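Serine--tRNA ligase (Pyrococcus horikoshii, PDB 2DQ0) probably catalyses the ATP-dependent attachment of serine to tRNA(Ser), and also to tRNA(Sec), working as a homodimer with the tRNA bound across both subunits. Local coordinates at residues Lys83-Gly86 / Glu87-Glu91; Trp319-Lys322 / Ile323-Asn326; Lys15-Leu18 / Ile19-Gly22; Lys98-Tyr101 / Tyr102-Arg105. All coordinates share one frame; numbering follows the deposited sequence.

Interaction 1: Lys83-Gly86 / Glu87-Glu91; sequences KRIG and ELENE
Arg-84 NH1 is approached by two carboxylates one helical turn apart. Its firm partner is Glu-87 OE2, 2.8 Å away in a salt bridge with an N-H...O angle of 152°. That oxygen lies at the edge of the guanidinium, practically in its plane, and is met on its anti side, while the two flat groups are turned 71° against each other. Glu-91 OE1 stands 4.0 Å from the same NH1, a long ion pair that comes in obliquely; the main partner of the Glu-91 carboxylate is Lys-43, which salt-bridges OE2. The other oxygen of Glu-87 faces Lys-83: OE1 and NZ are 3.4 Å apart, a weak bond. Glu-87 therefore shares its carboxylate between two cations, one per oxygen, and the four residues form a salt-bridge network along the partly exposed side of the helix. With CG anti to the backbone N (chi1 -170°) and a bend at chi2, the Arg-84 chain runs toward the C-terminal end and lays its guanidinium over Leu-88. Leu-88 CG sits 3.7 Å above one guanidinium face, offset toward the rim, and the two side chains cross at about a right angle. Beneath this, Leu-88 N donates to Arg-84 O over 2.9 Å, as part of the regular i to i+4 ladder that also joins Glu-89 to Ile-85 and Asn-90 to Gly-86. All of this lies on helix 72-103 of the tRNA-binding arm, where Leu-88 is wedged against Ile-47 and Leu-50 of helix 28-65, and Arg-84 and Ile-85 also touch Leu-50.

Interaction 2: Trp319-Lys322 / Ile323-Asn326; sequences WHEK and IIRN
Ile-323 CB lies 4.0 Å from Trp-319 O, just above the carbonyl that its own backbone N uses. From there the branches part. With chi1 at 67°, CG1 falls between the backbone N and the carbonyl carbon, the crowded position, and this turns it over the preceding turn, 3.3 Å from His-320 O. CD1 continues away from the helix axis, 4.2 Å from His-320 O. The other branch, CG2, passes beside Trp-319 O and reaches toward the indole, meeting Trp-319 CE3 obliquely at 4.4 Å, a loose apolar contact. Beneath the side chain, Ile-323 N donates to Trp-319 O over 2.9 Å, and the N-H points nearly along the C=O axis. One residue on, Ile-324 CG2 rests against Glu-321 O, and its side chain runs alongside that of Glu-321. One turn on from the indole, Lys-322 NZ stands 3.6 Å above the Trp-319 ring plane, offset toward the rim. With an alanine in place of Ile-323, the CG1 and CG2 branches go, and a gap would probably open beside Trp-319 CE3 and toward Leu-403 and Ser-405. His-320 sends NE2 to Ala-374 O and stacks on Tyr-356, while Ile-324 packs on Tyr-356, Ile-358 and Ala-374. These contacts lay helix 316-333 across strands 301-311, 354-362, 367-376 and 398-406, the antiparallel sheet of the class II synthetase core. The Ile-323 side chain comes to about 8 Å from the bound seryl-adenylate analogue, consistent with a helix that backs the active-site sheet.

Interaction 3: Lys15-Leu18 / Ile19-Gly22; sequences KNDL and IKRG
Asp-17 has chi1 at -148°, which swings its carboxylate along the helix toward the next turn, where Lys-20 and Arg-21 approach it on separate oxygens. The Arg-21 chain is extended from CG to NE and then turns at chi4, setting its guanidinium plane 77° from that of the carboxylate. Asp-17 OD1 and Arg-21 NE are 4.0 Å apart, a long salt bridge that meets the guanidinium obliquely. On the other oxygen, Lys-20 NZ stays 4.2 Å from Asp-17 OD2, beyond a salt bridge, and a water spans the gap: it donates to OD2 over 3.0 Å and accepts a weak bond from NZ. The extended Lys-20 chain crosses the aspartate obliquely, with its CD passing near OD2. Both main groups find their stronger polar partners in the chain beyond: Asp-17 OD2 bonds to Thr-110, and Arg-21 gives NH1 to Asn-108 O and NH2 to Gly-349 O. The pair thus joins this helix to residues 108-110, which follow helix 72-103, and to Gly-349 of the core. In the backbone, Ile-19 N donates to Lys-15 O and Lys-20 N to Asn-16 O, the latter pair 2.9 Å apart. Arg-21 N then makes only weak bonds, to Asp-17 O and Leu-18 O, as the helix nears its end. Gly-22 leaves the helix with phi 86°, a value at which a CB would press on the carbonyl O of Arg-21. Positive phi with two bonds back into the last turn makes this a Schellman motif, with Gly-22 the first residue past the end of helix 11-21.

Interaction 4: Lys98-Tyr101 / Tyr102-Arg105; sequences KIDY and YLWR
Arg-105 stacks flat on Tyr-101 in a cation-pi pair near the C-terminal end of helix 72-103, the second long helix of the tRNA-binding coiled coil. The centres of guanidinium and ring are 3.5 Å apart and their planes differ by 19°, while CD of the same arginine makes a CH-pi contact over that ring. With CG anti to the backbone N (chi1 175°), the Tyr-101 ring stands clear of the helix on its solvent side, and it turns its edge to the face of Tyr-102, centroids 5.6 Å apart and planes at 87°, a T-shaped pair. Tyr-102 in turn meets Trp-29 edge-to-face. The inner side is plainer and closely packed: Ile-99 CG2 and Leu-103 CD1 lie 3.9 Å apart in buried side chains that run side by side. Beyond the stack, Trp-104 turns its indole edge to Asp-100 O and touches Met-1 and Phe-232. A leucine in place of Arg-105 brings no cation and no N-H, and would probably leave Tyr-101 O without its side-chain donor and the ring freer to turn. Arg-105 NE, itself over the ring centre, donates to Tyr-101 O over 2.7 Å with the oxygen close to the guanidinium plane.

In the fold
Along the chain the order is interactions 3, 1, 4, 2. Interactions 1 and 4 lie on the same helix, 72-103, with centres about 22 Å apart: the first well out on the coiled-coil arm, about 40 Å from the centre of the chain, the second where the arm meets the body. Interaction 3, on helix 11-21 of the same N-terminal domain, has its centre about 17 Å from that of interaction 4. Interaction 2, on helix 316-333, belongs to the catalytic core; its centre is about 51 Å from that of interaction 1 and about 27 Å from that of interaction 3. The set thus runs from tRNA-binding arm, through the domain junction, to the core that holds the seryl-adenylate analogue.

Interaction 1: Lys83-Gly86 / Glu87-Glu91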
loop_
_atom_site.group_PDB
_atom_site.type_symbol
_atom_site.label_atom_id
_atom_site.label_comp_id
_atom_site.label_asym_id
_atom_site.label_seq_id
_atom_site.Cartn_x
_atom_site.Cartn_y
_atom_site.Cartn_z
ATOM N N LYS A 83 20.091 26.604 -41.842
ATOM C CA LYS A 83 19.478 27.454 -40.813
ATOM C C LYS A 83 17.977 27.248 -40.819
ATOM O O LYS A 83 17.350 27.089 -39.771
ATOM C CB LYS A 83 19.770 28.945 -41.077
ATOM C CG LYS A 83 19.020 29.936 -40.154
ATOM C CD LYS A 83 19.602 31.366 -40.246
ATOM C CE LYS A 83 18.842 32.403 -39.394
ATOM N NZ LYS A 83 17.526 32.838 -39.989
ATOM N N ARG A 84 17.420 27.236 -42.024
ATOM C CA ARG A 84 15.990 27.082 -42.216
ATOM C C ARG A 84 15.515 25.682 -41.854
ATOM O O ARG A 84 14.514 25.525 -41.143
ATOM C CB ARG A 84 15.621 27.426 -43.671
ATOM C CG ARG A 84 14.117 27.523 -43.922
ATOM C CD ARG A 84 13.449 28.475 -42.929
ATOM N NE ARG A 84 11.998 28.339 -42.941
ATOM C CZ ARG A 84 11.216 28.658 -41.914
ATOM N NH1 ARG A 84 11.745 29.134 -40.790
ATOM N NH2 ARG A 84 9.905 28.485 -42.007
ATOM N N ILE A 85 16.238 24.677 -42.353
ATOM C CA ILE A 85 15.917 23.280 -42.094
ATOM C C ILE A 85 15.785 23.040 -40.582
ATOM O O ILE A 85 14.801 22.445 -40.122
ATOM C CB ILE A 85 16.997 22.337 -42.727
ATOM C CG1 ILE A 85 16.606 22.000 -44.172
ATOM C CG2 ILE A 85 17.130 21.054 -41.931
ATOM C CD1 ILE A 85 17.583 21.100 -44.877
ATOM N N GLY A 86 16.760 23.521 -39.813
ATOM C CA GLY A 86 16.704 23.348 -38.373
ATOM C C GLY A 86 15.443 23.950 -37.775
ATOM O O GLY A 86 14.756 23.310 -36.970
ATOM N N GLU A 87 15.132 25.185 -38.170
ATOM C CA GLU A 87 13.954 25.881 -37.670
ATOM C C GLU A 87 12.705 25.075 -37.943
ATOM O O GLU A 87 11.904 24.828 -37.039
ATOM C CB GLU A 87 13.831 27.264 -38.311
ATOM C CG GLU A 87 14.853 28.274 -37.795
ATOM C CD GLU A 87 15.015 29.496 -38.702
ATOM O OE1 GLU A 87 15.868 30.361 -38.378
ATOM O OE2 GLU A 87 14.301 29.584 -39.731
ATOM N N LEU A 88 12.534 24.661 -39.190
ATOM C CA LEU A 88 11.369 23.867 -39.542
ATOM C C LEU A 88 11.312 22.616 -38.658
ATOM O O LEU A 88 10.259 22.262 -38.133
ATOM C CB LEU A 88 11.420 23.489 -41.025
ATOM C CG LEU A 88 11.258 24.734 -41.903
ATOM C CD1 LEU A 88 11.511 24.404 -43.381
ATOM C CD2 LEU A 88 9.849 25.313 -41.678
ATOM N N GLU A 89 12.457 21.965 -38.474
ATOM C CA GLU A 89 12.513 20.764 -37.657
ATOM C C GLU A 89 12.033 21.030 -36.239
ATOM O O GLU A 89 11.203 20.296 -35.697
ATOM C CB GLU A 89 13.934 20.202 -37.649
ATOM C CG GLU A 89 14.308 19.498 -38.944
ATOM C CD GLU A 89 15.736 18.990 -38.942
ATOM O OE1 GLU A 89 16.075 18.183 -39.838
ATOM O OE2 GLU A 89 16.523 19.402 -38.055
ATOM N N ASN A 90 12.532 22.093 -35.638
ATOM C CA ASN A 90 12.114 22.406 -34.292
ATOM C C ASN A 90 10.676 22.884 -34.282
ATOM O O ASN A 90 9.971 22.717 -33.288
ATOM C CB ASN A 90 13.061 23.439 -33.688
ATOM C CG ASN A 90 14.494 22.932 -33.636
ATOM O OD1 ASN A 90 14.760 21.830 -33.143
ATOM N ND2 ASN A 90 15.422 23.726 -34.154
ATOM N N GLU A 91 10.222 23.475 -35.381
ATOM C CA GLU A 91 8.836 23.922 -35.435
ATOM C C GLU A 91 7.940 22.690 -35.546
ATOM O O GLU A 91 6.820 22.674 -35.032
ATOM C CB GLU A 91 8.593 24.855 -36.631
ATOM C CG GLU A 91 9.034 26.312 -36.412
ATOM C CD GLU A 91 8.885 27.195 -37.663
ATOM O OE1 GLU A 91 9.430 28.323 -37.661
ATOM O OE2 GLU A 91 8.228 26.770 -38.643
#

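Interaction 2: Trp319-Lys322 / Ile323-Asn326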
loop_
_atom_site.group_PDB
_atom_site.type_symbol
_atom_site.label_atom_id
_atom_site.label_comp_id
_atom_site.label_asym_id
_atom_site.label_seq_id
_atom_site.Cartn_x
_atom_site.Cartn_y
_atom_site.Cartn_z
ATOM N N TRP A 319 -12.961 -11.702 -25.650
ATOM C CA TRP A 319 -12.378 -11.753 -24.317
ATOM C C TRP A 319 -13.212 -10.952 -23.331
ATOM O O TRP A 319 -13.482 -11.405 -22.206
ATOM C CB TRP A 319 -10.940 -11.230 -24.340
ATOM C CG TRP A 319 -9.995 -12.359 -24.525
ATOM C CD1 TRP A 319 -9.222 -12.621 -25.629
ATOM C CD2 TRP A 319 -9.876 -13.499 -23.673
ATOM N NE1 TRP A 319 -8.649 -13.862 -25.519
ATOM C CE2 TRP A 319 -9.032 -14.427 -24.331
ATOM C CE3 TRP A 319 -10.410 -13.832 -22.414
ATOM C CZ2 TRP A 319 -8.707 -15.671 -23.779
ATOM C CZ3 TRP A 319 -10.086 -15.071 -21.858
ATOM C CH2 TRP A 319 -9.241 -15.978 -22.544
ATOM N N HIS A 320 -13.613 -9.762 -23.767
ATOM C CA HIS A 320 -14.431 -8.877 -22.959
ATOM C C HIS A 320 -15.588 -9.699 -22.438
ATOM O O HIS A 320 -15.898 -9.730 -21.245
ATOM C CB HIS A 320 -14.987 -7.738 -23.819
ATOM C CG HIS A 320 -15.733 -6.700 -23.039
ATOM N ND1 HIS A 320 -16.560 -5.773 -23.634
ATOM C CD2 HIS A 320 -15.746 -6.417 -21.713
ATOM C CE1 HIS A 320 -17.047 -4.963 -22.709
ATOM N NE2 HIS A 320 -16.568 -5.333 -21.535
ATOM N N GLU A 321 -16.223 -10.388 -23.361
ATOM C CA GLU A 321 -17.358 -11.191 -23.020
ATOM C C GLU A 321 -17.017 -12.322 -22.052
ATOM O O GLU A 321 -17.860 -12.726 -21.255
ATOM C CB GLU A 321 -17.966 -11.721 -24.309
ATOM C CG GLU A 321 -19.461 -11.709 -24.295
ATOM C CD GLU A 321 -20.039 -10.340 -24.024
ATOM O OE1 GLU A 321 -19.779 -9.408 -24.821
ATOM O OE2 GLU A 321 -20.760 -10.208 -23.007
ATOM N N LYS A 322 -15.789 -12.835 -22.099
ATOM C CA LYS A 322 -15.429 -13.925 -21.194
ATOM C C LYS A 322 -15.099 -13.454 -19.775
ATOM O O LYS A 322 -15.499 -14.102 -18.793
ATOM C CB LYS A 322 -14.233 -14.714 -21.711
ATOM C CG LYS A 322 -14.428 -15.461 -23.009
ATOM C CD LYS A 322 -13.125 -16.190 -23.340
ATOM C CE LYS A 322 -13.095 -16.714 -24.758
ATOM N NZ LYS A 322 -11.718 -17.135 -25.162
ATOM N N ILE A 323 -14.376 -12.338 -19.651
ATOM C CA ILE A 323 -14.027 -11.886 -18.320
ATOM C C ILE A 323 -15.235 -11.501 -17.486
ATOM O O ILE A 323 -15.284 -11.833 -16.288
ATOM C CB ILE A 323 -12.978 -10.750 -18.334
ATOM C CG1 ILE A 323 -13.552 -9.479 -18.934
ATOM C CG2 ILE A 323 -11.741 -11.208 -19.087
ATOM C CD1 ILE A 323 -12.472 -8.439 -19.198
ATOM N N ILE A 324 -16.219 -10.833 -18.087
ATOM C CA ILE A 324 -17.423 -10.476 -17.325
ATOM C C ILE A 324 -18.131 -11.755 -16.839
ATOM O O ILE A 324 -18.682 -11.788 -15.737
ATOM C CB ILE A 324 -18.419 -9.594 -18.157
ATOM C CG1 ILE A 324 -19.606 -9.163 -17.290
ATOM C CG2 ILE A 324 -18.939 -10.363 -19.354
ATOM C CD1 ILE A 324 -19.267 -8.240 -16.133
ATOM N N ARG A 325 -18.089 -12.811 -17.651
ATOM C CA ARG A 325 -18.718 -14.071 -17.278
ATOM C C ARG A 325 -17.896 -14.712 -16.177
ATOM O O ARG A 325 -18.424 -15.427 -15.315
ATOM C CB ARG A 325 -18.794 -15.026 -18.470
ATOM C CG ARG A 325 -19.587 -14.515 -19.667
ATOM C CD ARG A 325 -21.077 -14.765 -19.529
ATOM N NE ARG A 325 -21.841 -14.224 -20.656
ATOM C CZ ARG A 325 -23.164 -14.338 -20.776
ATOM N NH1 ARG A 325 -23.870 -14.975 -19.839
ATOM N NH2 ARG A 325 -23.788 -13.812 -21.827
ATOM N N ASN A 326 -16.592 -14.474 -16.216
ATOM C CA ASN A 326 -15.714 -15.033 -15.195
ATOM C C ASN A 326 -16.090 -14.423 -13.861
ATOM O O ASN A 326 -16.130 -15.131 -12.863
ATOM C CB ASN A 326 -14.242 -14.751 -15.514
ATOM C CG ASN A 326 -13.696 -15.651 -16.608
ATOM O OD1 ASN A 326 -12.588 -15.451 -17.086
ATOM N ND2 ASN A 326 -14.474 -16.644 -17.007
#

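Interaction 3: Lys15-Leu18 / Ile19-Gly22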
loop_
_atom_site.group_PDB
_atom_site.type_symbol
_atom_site.label_atom_id
_atom_site.label_comp_id
_atom_site.label_asym_id
_atom_site.label_seq_id
_atom_site.Cartn_x
_atom_site.Cartn_y
_atom_site.Cartn_z
ATOM N N LYS A 15 -16.129 13.477 -33.326
ATOM C CA LYS A 15 -16.873 14.594 -32.751
ATOM C C LYS A 15 -18.207 14.113 -32.190
ATOM O O LYS A 15 -18.613 14.503 -31.094
ATOM C CB LYS A 15 -17.153 15.667 -33.797
ATOM C CG LYS A 15 -15.926 16.392 -34.296
ATOM C CD LYS A 15 -16.315 17.539 -35.205
ATOM C CE LYS A 15 -15.084 18.266 -35.689
ATOM N NZ LYS A 15 -15.418 19.585 -36.269
ATOM N N ASN A 16 -18.900 13.273 -32.950
ATOM C CA ASN A 16 -20.193 12.780 -32.504
ATOM C C ASN A 16 -20.076 11.887 -31.274
ATOM O O ASN A 16 -20.990 11.851 -30.438
ATOM C CB ASN A 16 -20.916 12.021 -33.630
ATOM C CG ASN A 16 -21.354 12.938 -34.771
ATOM O OD1 ASN A 16 -21.613 14.128 -34.572
ATOM N ND2 ASN A 16 -21.453 12.376 -35.973
ATOM N N ASP A 17 -18.960 11.169 -31.154
ATOM C CA ASP A 17 -18.793 10.290 -30.008
ATOM C C ASP A 17 -18.572 11.174 -28.782
ATOM O O ASP A 17 -19.125 10.924 -27.705
ATOM C CB ASP A 17 -17.615 9.339 -30.218
ATOM C CG ASP A 17 -17.832 7.980 -29.543
ATOM O OD1 ASP A 17 -17.038 7.616 -28.657
ATOM O OD2 ASP A 17 -18.798 7.273 -29.905
ATOM N N LEU A 18 -17.770 12.220 -28.970
ATOM C CA LEU A 18 -17.482 13.181 -27.917
ATOM C C LEU A 18 -18.798 13.734 -27.392
ATOM O O LEU A 18 -18.941 13.994 -26.197
ATOM C CB LEU A 18 -16.647 14.316 -28.482
ATOM C CG LEU A 18 -15.181 14.417 -28.064
ATOM C CD1 LEU A 18 -14.553 13.045 -27.915
ATOM C CD2 LEU A 18 -14.447 15.263 -29.085
ATOM N N ILE A 19 -19.765 13.913 -28.291
ATOM C CA ILE A 19 -21.062 14.429 -27.885
ATOM C C ILE A 19 -21.876 13.339 -27.191
ATOM O O ILE A 19 -22.603 13.617 -26.238
ATOM C CB ILE A 19 -21.830 15.024 -29.087
ATOM C CG1 ILE A 19 -21.124 16.306 -29.543
ATOM C CG2 ILE A 19 -23.262 15.374 -28.693
ATOM C CD1 ILE A 19 -21.622 16.845 -30.851
ATOM N N LYS A 20 -21.753 12.098 -27.648
ATOM C CA LYS A 20 -22.478 11.017 -26.994
ATOM C C LYS A 20 -21.894 10.849 -25.588
ATOM O O LYS A 20 -22.547 10.311 -24.691
ATOM C CB LYS A 20 -22.297 9.700 -27.744
ATOM C CG LYS A 20 -23.005 9.570 -29.065
ATOM C CD LYS A 20 -22.694 8.194 -29.674
ATOM C CE LYS A 20 -23.153 8.092 -31.122
ATOM N NZ LYS A 20 -22.518 6.949 -31.835
ATOM N N ARG A 21 -20.657 11.310 -25.410
ATOM C CA ARG A 21 -19.966 11.178 -24.135
ATOM C C ARG A 21 -20.182 12.338 -23.203
ATOM O O ARG A 21 -19.918 12.223 -22.026
ATOM C CB ARG A 21 -18.461 11.014 -24.345
ATOM C CG ARG A 21 -17.981 9.596 -24.584
ATOM C CD ARG A 21 -16.467 9.605 -24.810
ATOM N NE ARG A 21 -15.902 8.264 -24.924
ATOM C CZ ARG A 21 -15.770 7.413 -23.916
ATOM N NH1 ARG A 21 -15.240 6.224 -24.138
ATOM N NH2 ARG A 21 -16.156 7.746 -22.689
ATOM N N GLY A 22 -20.653 13.458 -23.732
ATOM C CA GLY A 22 -20.866 14.617 -22.895
ATOM C C GLY A 22 -19.579 15.409 -22.772
ATOM O O GLY A 22 -19.393 16.192 -21.839
HETATM O O HOH W 1 -19.708 5.506 -32.127
#

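Interaction 4: Lys98-Tyr101 / Tyr102-Arg105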
loop_
_atom_site.group_PDB
_atom_site.type_symbol
_atom_site.label_atom_id
_atom_site.label_comp_id
_atom_site.label_asym_id
_atom_site.label_seq_id
_atom_site.Cartn_x
_atom_site.Cartn_y
_atom_site.Cartn_z
ATOM N N LYS A 98 1.939 19.701 -29.418
ATOM C CA LYS A 98 0.583 20.217 -29.235
ATOM C C LYS A 98 -0.442 19.191 -29.706
ATOM O O LYS A 98 -1.514 19.052 -29.114
ATOM C CB LYS A 98 0.397 21.531 -30.007
ATOM C CG LYS A 98 1.366 22.646 -29.608
ATOM C CD LYS A 98 1.208 23.879 -30.506
ATOM C CE LYS A 98 2.427 24.816 -30.449
ATOM N NZ LYS A 98 2.509 25.734 -31.641
ATOM N N ILE A 99 -0.113 18.464 -30.766
ATOM C CA ILE A 99 -1.038 17.469 -31.271
ATOM C C ILE A 99 -1.241 16.345 -30.256
ATOM O O ILE A 99 -2.382 15.990 -29.929
ATOM C CB ILE A 99 -0.536 16.866 -32.603
ATOM C CG1 ILE A 99 -0.592 17.921 -33.703
ATOM C CG2 ILE A 99 -1.381 15.666 -32.995
ATOM C CD1 ILE A 99 0.220 17.557 -34.912
ATOM N N ASP A 100 -0.136 15.785 -29.760
ATOM C CA ASP A 100 -0.205 14.692 -28.799
ATOM C C ASP A 100 -0.898 15.102 -27.508
ATOM O O ASP A 100 -1.622 14.304 -26.913
ATOM C CB ASP A 100 1.186 14.147 -28.488
ATOM C CG ASP A 100 1.767 13.351 -29.634
ATOM O OD1 ASP A 100 0.992 12.654 -30.328
ATOM O OD2 ASP A 100 3.001 13.408 -29.833
ATOM N N TYR A 101 -0.675 16.338 -27.074
ATOM C CA TYR A 101 -1.317 16.849 -25.864
ATOM C C TYR A 101 -2.819 16.585 -25.921
ATOM O O TYR A 101 -3.416 16.139 -24.948
ATOM C CB TYR A 101 -1.080 18.340 -25.735
ATOM C CG TYR A 101 -1.805 18.962 -24.575
ATOM C CD1 TYR A 101 -1.193 19.071 -23.335
ATOM C CD2 TYR A 101 -3.098 19.480 -24.734
ATOM C CE1 TYR A 101 -1.840 19.690 -22.265
ATOM C CE2 TYR A 101 -3.760 20.097 -23.684
ATOM C CZ TYR A 101 -3.122 20.201 -22.445
ATOM O OH TYR A 101 -3.760 20.807 -21.384
ATOM N N TYR A 102 -3.424 16.873 -27.068
ATOM C CA TYR A 102 -4.844 16.630 -27.257
ATOM C C TYR A 102 -5.111 15.136 -27.407
ATOM O O TYR A 102 -6.049 14.588 -26.813
ATOM C CB TYR A 102 -5.352 17.349 -28.504
ATOM C CG TYR A 102 -5.295 18.855 -28.411
ATOM C CD1 TYR A 102 -4.481 19.596 -29.270
ATOM C CD2 TYR A 102 -6.055 19.539 -27.463
ATOM C CE1 TYR A 102 -4.424 20.976 -29.184
ATOM C CE2 TYR A 102 -6.011 20.914 -27.370
ATOM C CZ TYR A 102 -5.193 21.631 -28.228
ATOM O OH TYR A 102 -5.128 23.000 -28.121
ATOM N N LEU A 103 -4.287 14.464 -28.202
ATOM C CA LEU A 103 -4.503 13.044 -28.411
ATOM C C LEU A 103 -4.565 12.252 -27.117
ATOM O O LEU A 103 -5.354 11.330 -27.007
ATOM C CB LEU A 103 -3.419 12.460 -29.325
ATOM C CG LEU A 103 -3.493 12.825 -30.814
ATOM C CD1 LEU A 103 -2.361 12.134 -31.562
ATOM C CD2 LEU A 103 -4.851 12.417 -31.380
ATOM N N TRP A 104 -3.730 12.610 -26.142
ATOM C CA TRP A 104 -3.680 11.904 -24.861
ATOM C C TRP A 104 -4.831 12.294 -23.980
ATOM O O TRP A 104 -5.134 11.626 -22.997
ATOM C CB TRP A 104 -2.395 12.224 -24.098
ATOM C CG TRP A 104 -1.204 11.475 -24.568
ATOM C CD1 TRP A 104 -0.544 11.636 -25.756
ATOM C CD2 TRP A 104 -0.527 10.425 -23.869
ATOM N NE1 TRP A 104 0.499 10.750 -25.837
ATOM C CE2 TRP A 104 0.536 9.995 -24.692
ATOM C CE3 TRP A 104 -0.717 9.804 -22.625
ATOM C CZ2 TRP A 104 1.415 8.970 -24.309
ATOM C CZ3 TRP A 104 0.150 8.788 -22.244
ATOM C CH2 TRP A 104 1.206 8.381 -23.086
ATOM N N ARG A 105 -5.463 13.399 -24.336
ATOM C CA ARG A 105 -6.548 13.894 -23.540
ATOM C C ARG A 105 -7.915 13.694 -24.174
ATOM O O ARG A 105 -8.869 14.396 -23.848
ATOM C CB ARG A 105 -6.259 15.360 -23.180
ATOM C CG ARG A 105 -5.602 15.500 -21.792
ATOM C CD ARG A 105 -4.697 16.718 -21.638
ATOM N NE ARG A 105 -3.432 16.436 -22.287
ATOM C CZ ARG A 105 -2.252 16.551 -21.702
ATOM N NH1 ARG A 105 -2.182 16.952 -20.447
ATOM N NH2 ARG A 105 -1.148 16.251 -22.377
#